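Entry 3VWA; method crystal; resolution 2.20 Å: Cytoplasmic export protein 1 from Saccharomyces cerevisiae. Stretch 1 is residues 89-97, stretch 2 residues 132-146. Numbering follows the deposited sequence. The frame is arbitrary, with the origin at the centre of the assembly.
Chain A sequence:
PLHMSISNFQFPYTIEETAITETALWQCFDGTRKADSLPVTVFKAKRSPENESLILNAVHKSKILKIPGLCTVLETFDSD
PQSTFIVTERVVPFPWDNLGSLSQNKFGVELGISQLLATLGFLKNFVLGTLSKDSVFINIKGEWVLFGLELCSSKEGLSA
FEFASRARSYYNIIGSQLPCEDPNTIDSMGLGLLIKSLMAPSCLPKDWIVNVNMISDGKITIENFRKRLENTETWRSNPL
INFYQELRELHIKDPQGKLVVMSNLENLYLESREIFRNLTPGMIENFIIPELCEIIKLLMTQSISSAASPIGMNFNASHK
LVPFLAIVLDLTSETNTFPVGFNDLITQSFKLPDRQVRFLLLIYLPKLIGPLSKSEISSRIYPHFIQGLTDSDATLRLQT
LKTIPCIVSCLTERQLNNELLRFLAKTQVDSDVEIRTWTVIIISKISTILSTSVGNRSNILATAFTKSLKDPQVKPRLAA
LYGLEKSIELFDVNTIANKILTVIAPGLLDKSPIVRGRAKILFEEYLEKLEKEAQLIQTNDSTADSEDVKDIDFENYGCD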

# COMPACT_ATOMS: atom_id res chain seq x y z
N GLU A 89 -0.50 22.61 1.27
CA GLU A 89 -0.80 21.19 1.55
C GLU A 89 0.52 20.36 1.49
O GLU A 89 1.51 20.76 0.90
CB GLU A 89 -1.87 20.59 0.60
CG GLU A 89 -2.99 21.52 0.15
CD GLU A 89 -4.41 20.94 0.33
OE1 GLU A 89 -5.00 20.36 -0.62
OE2 GLU A 89 -4.96 21.09 1.44
N ARG A 90 0.54 19.25 2.18
CA ARG A 90 1.72 18.45 2.19
C ARG A 90 2.02 18.05 0.75
O ARG A 90 1.18 17.44 0.07
CB ARG A 90 1.51 17.20 3.02
CG ARG A 90 2.78 16.36 3.14
CD ARG A 90 3.95 17.13 3.76
NE ARG A 90 3.86 17.25 5.22
CZ ARG A 90 4.17 16.27 6.07
NH1 ARG A 90 4.03 16.46 7.38
NH2 ARG A 90 4.61 15.08 5.61
N VAL A 91 3.19 18.42 0.28
CA VAL A 91 3.67 17.97 -1.00
C VAL A 91 5.01 17.25 -0.84
O VAL A 91 5.66 17.36 0.21
CB VAL A 91 3.83 19.11 -2.00
CG1 VAL A 91 2.48 19.59 -2.51
CG2 VAL A 91 4.70 20.25 -1.41
N VAL A 92 5.39 16.54 -1.91
CA VAL A 92 6.61 15.74 -2.00
C VAL A 92 7.35 16.23 -3.23
O VAL A 92 6.76 16.39 -4.31
CB VAL A 92 6.29 14.21 -2.06
CG1 VAL A 92 7.55 13.39 -2.33
CG2 VAL A 92 5.73 13.76 -0.71
N PRO A 93 8.62 16.59 -3.08
CA PRO A 93 9.29 17.01 -4.32
C PRO A 93 9.53 15.81 -5.26
O PRO A 93 9.80 14.73 -4.81
CB PRO A 93 10.60 17.60 -3.83
CG PRO A 93 10.85 16.97 -2.49
CD PRO A 93 9.51 16.57 -1.92
N PHE A 94 9.35 16.01 -6.54
CA PHE A 94 9.51 14.96 -7.49
C PHE A 94 10.84 14.24 -7.28
O PHE A 94 11.87 14.87 -7.15
CB PHE A 94 9.42 15.57 -8.88
CG PHE A 94 9.33 14.56 -9.95
CD1 PHE A 94 8.10 14.21 -10.47
CD2 PHE A 94 10.49 13.97 -10.47
CE1 PHE A 94 8.02 13.26 -11.48
CE2 PHE A 94 10.40 13.07 -11.47
CZ PHE A 94 9.16 12.69 -11.97
N PRO A 95 10.80 12.90 -7.19
CA PRO A 95 12.02 12.08 -6.94
C PRO A 95 12.81 11.88 -8.22
O PRO A 95 12.68 10.86 -8.91
CB PRO A 95 11.46 10.77 -6.39
CG PRO A 95 10.07 10.70 -6.90
CD PRO A 95 9.57 12.11 -7.06
N TRP A 96 13.59 12.89 -8.55
CA TRP A 96 14.43 12.80 -9.77
C TRP A 96 15.42 11.69 -9.64
O TRP A 96 15.68 11.00 -10.61
CB TRP A 96 15.12 14.12 -10.06
CG TRP A 96 14.15 15.18 -10.49
CD1 TRP A 96 13.62 16.22 -9.72
CD2 TRP A 96 13.53 15.34 -11.83
NE1 TRP A 96 12.76 17.00 -10.47
CE2 TRP A 96 12.64 16.52 -11.73
CE3 TRP A 96 13.61 14.65 -13.04
CZ2 TRP A 96 11.90 16.96 -12.80
CZ3 TRP A 96 12.85 15.10 -14.11
CH2 TRP A 96 12.01 16.23 -14.00
N ASP A 97 15.95 11.48 -8.43
CA ASP A 97 16.85 10.34 -8.14
C ASP A 97 16.19 8.99 -8.40
O ASP A 97 16.84 7.95 -8.25
CB ASP A 97 17.36 10.36 -6.69
CG ASP A 97 17.98 11.69 -6.31
OD1 ASP A 97 18.09 11.97 -5.08
OD2 ASP A 97 18.36 12.47 -7.22
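Stretch 2 (132-146) SKDSVFINIKGEWVL

The first strand of stretch 2 runs antiparallel to stretch 1. Stretch 2 opens with a 3-10 segment at 133-135, extends as a strand from V136, makes a type I turn from N139 to G142, and returns as a strand at 144-146.

V92 and I138 form a hydrogen-bonded pair. V92 N donates to I138 O (3.0 Å), and I138 N donates to V92 O (2.7 Å). Next comes the non-hydrogen-bonded pair P93 and F137, where proline has no amide hydrogen to give. F137 N and F137 O point to the returning strand, bonding V145 O (2.8 Å) and V145 N (2.6 Å). F94 N donates to V136 O at 2.9 Å. Beyond the pairing, a water bridges the two stretches: it donates to R90 O (2.6 Å) and accepts from I140 N (3.1 Å).

The indole of W96 closes the other end. Its NE1 donates to K133 O (3.0 Å), and K133 CG lies over one ring face, 3.7 Å from the centroid of the six-membered ring. The edge of F94 meets the face of W144, F94 CE1 to W144 CZ2 3.3 Å, with planes at 85°. V91 CG2 packs on F137 CD2 (3.6 Å), and P95 CD on I138 CD1 (3.6 Å).

Across the turn, N139 OD1 accepts from E143 N (3.1 Å), while N139 ND2 donates to E143 OE1 (3.1 Å).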

# COMPACT_ATOMS: atom_id res chain seq x y z
N SER A 132 11.22 24.25 -14.18
CA SER A 132 12.49 23.55 -14.05
C SER A 132 12.24 22.27 -13.26
O SER A 132 11.12 21.97 -12.87
CB SER A 132 13.52 24.47 -13.35
OG SER A 132 13.53 24.33 -11.93
N LYS A 133 13.29 21.51 -12.99
CA LYS A 133 13.09 20.29 -12.26
C LYS A 133 12.61 20.61 -10.85
O LYS A 133 11.84 19.86 -10.25
CB LYS A 133 14.35 19.46 -12.30
CG LYS A 133 14.64 18.93 -13.72
CD LYS A 133 15.94 18.14 -13.74
CE LYS A 133 16.85 18.60 -14.86
NZ LYS A 133 18.28 18.38 -14.50
N ASP A 134 13.04 21.77 -10.37
CA ASP A 134 12.71 22.23 -9.06
C ASP A 134 11.25 22.69 -8.98
O ASP A 134 10.73 22.91 -7.88
CB ASP A 134 13.67 23.36 -8.65
CG ASP A 134 15.01 22.84 -8.18
OD1 ASP A 134 15.06 21.67 -7.77
OD2 ASP A 134 16.01 23.58 -8.22
N SER A 135 10.61 22.90 -10.12
CA SER A 135 9.22 23.27 -10.06
C SER A 135 8.31 22.16 -9.55
O SER A 135 7.19 22.44 -9.16
CB SER A 135 8.73 23.65 -11.43
OG SER A 135 9.43 24.76 -11.90
N VAL A 136 8.75 20.89 -9.61
CA VAL A 136 7.75 19.82 -9.62
C VAL A 136 7.54 19.11 -8.30
O VAL A 136 8.49 18.56 -7.71
CB VAL A 136 7.98 18.77 -10.74
CG1 VAL A 136 6.80 17.78 -10.76
CG2 VAL A 136 8.16 19.46 -12.10
N PHE A 137 6.28 19.11 -7.85
CA PHE A 137 5.94 18.39 -6.63
C PHE A 137 4.77 17.47 -6.87
O PHE A 137 4.03 17.63 -7.85
CB PHE A 137 5.61 19.37 -5.48
CG PHE A 137 6.80 20.12 -4.98
CD1 PHE A 137 7.35 21.18 -5.72
CD2 PHE A 137 7.41 19.76 -3.80
CE1 PHE A 137 8.48 21.85 -5.29
CE2 PHE A 137 8.52 20.45 -3.32
CZ PHE A 137 9.05 21.49 -4.06
N ILE A 138 4.61 16.53 -5.96
CA ILE A 138 3.46 15.60 -5.95
C ILE A 138 2.57 15.86 -4.74
O ILE A 138 3.07 15.91 -3.62
CB ILE A 138 3.98 14.18 -5.77
CG1 ILE A 138 5.17 13.99 -6.72
CG2 ILE A 138 2.84 13.19 -6.05
CD1 ILE A 138 6.09 12.87 -6.32
N ASN A 139 1.26 15.94 -4.93
CA ASN A 139 0.42 16.06 -3.74
C ASN A 139 0.17 14.70 -3.12
O ASN A 139 0.74 13.72 -3.61
CB ASN A 139 -0.89 16.84 -4.02
CG ASN A 139 -1.72 16.24 -5.14
OD1 ASN A 139 -1.74 15.02 -5.35
ND2 ASN A 139 -2.45 17.09 -5.83
N ILE A 140 -0.71 14.61 -2.08
CA ILE A 140 -1.00 13.29 -1.47
C ILE A 140 -1.70 12.32 -2.43
O ILE A 140 -1.67 11.14 -2.20
CB ILE A 140 -1.81 13.32 -0.13
CG1 ILE A 140 -2.78 14.49 -0.09
CG2 ILE A 140 -0.86 13.36 1.07
CD1 ILE A 140 -4.07 14.30 -0.84
N LYS A 141 -2.38 12.83 -3.45
CA LYS A 141 -3.09 11.97 -4.39
C LYS A 141 -2.23 11.64 -5.61
O LYS A 141 -2.73 11.17 -6.63
CB LYS A 141 -4.36 12.66 -4.80
CG LYS A 141 -5.41 12.66 -3.67
CD LYS A 141 -6.80 12.91 -4.23
CE LYS A 141 -7.88 12.71 -3.16
NZ LYS A 141 -8.99 13.71 -3.24
N GLY A 142 -0.93 11.92 -5.52
CA GLY A 142 0.01 11.43 -6.54
C GLY A 142 0.01 12.29 -7.79
O GLY A 142 0.67 11.96 -8.78
N GLU A 143 -0.71 13.41 -7.74
CA GLU A 143 -0.87 14.27 -8.90
C GLU A 143 0.26 15.29 -8.87
O GLU A 143 0.69 15.77 -7.80
CB GLU A 143 -2.22 15.05 -8.87
CG GLU A 143 -3.53 14.24 -8.91
CD GLU A 143 -4.76 15.12 -8.57
OE1 GLU A 143 -4.75 15.75 -7.49
OE2 GLU A 143 -5.72 15.25 -9.37
N TRP A 144 0.67 15.68 -10.06
CA TRP A 144 1.85 16.54 -10.20
C TRP A 144 1.39 17.94 -10.08
O TRP A 144 0.53 18.34 -10.86
CB TRP A 144 2.51 16.32 -11.58
CG TRP A 144 3.16 14.96 -11.69
CD1 TRP A 144 2.99 13.87 -10.85
CD2 TRP A 144 4.10 14.52 -12.72
NE1 TRP A 144 3.75 12.82 -11.24
CE2 TRP A 144 4.45 13.14 -12.37
CE3 TRP A 144 4.68 15.11 -13.86
CZ2 TRP A 144 5.33 12.37 -13.16
CZ3 TRP A 144 5.56 14.32 -14.67
CH2 TRP A 144 5.87 12.98 -14.31
N VAL A 145 1.97 18.66 -9.12
CA VAL A 145 1.71 20.08 -8.82
C VAL A 145 2.97 21.03 -8.95
O VAL A 145 4.12 20.57 -8.89
CB VAL A 145 0.96 20.24 -7.46
CG1 VAL A 145 -0.47 19.68 -7.56
CG2 VAL A 145 1.72 19.57 -6.30
N LEU A 146 2.74 22.34 -9.10
CA LEU A 146 3.80 23.27 -9.45
C LEU A 146 4.08 24.28 -8.35
O LEU A 146 3.19 24.78 -7.68
CB LEU A 146 3.48 24.03 -10.75
CG LEU A 146 3.72 23.24 -12.04
CD1 LEU A 146 3.18 23.97 -13.28
CD2 LEU A 146 5.20 22.87 -12.19
O HOH W 1 -1.30 17.29 -0.67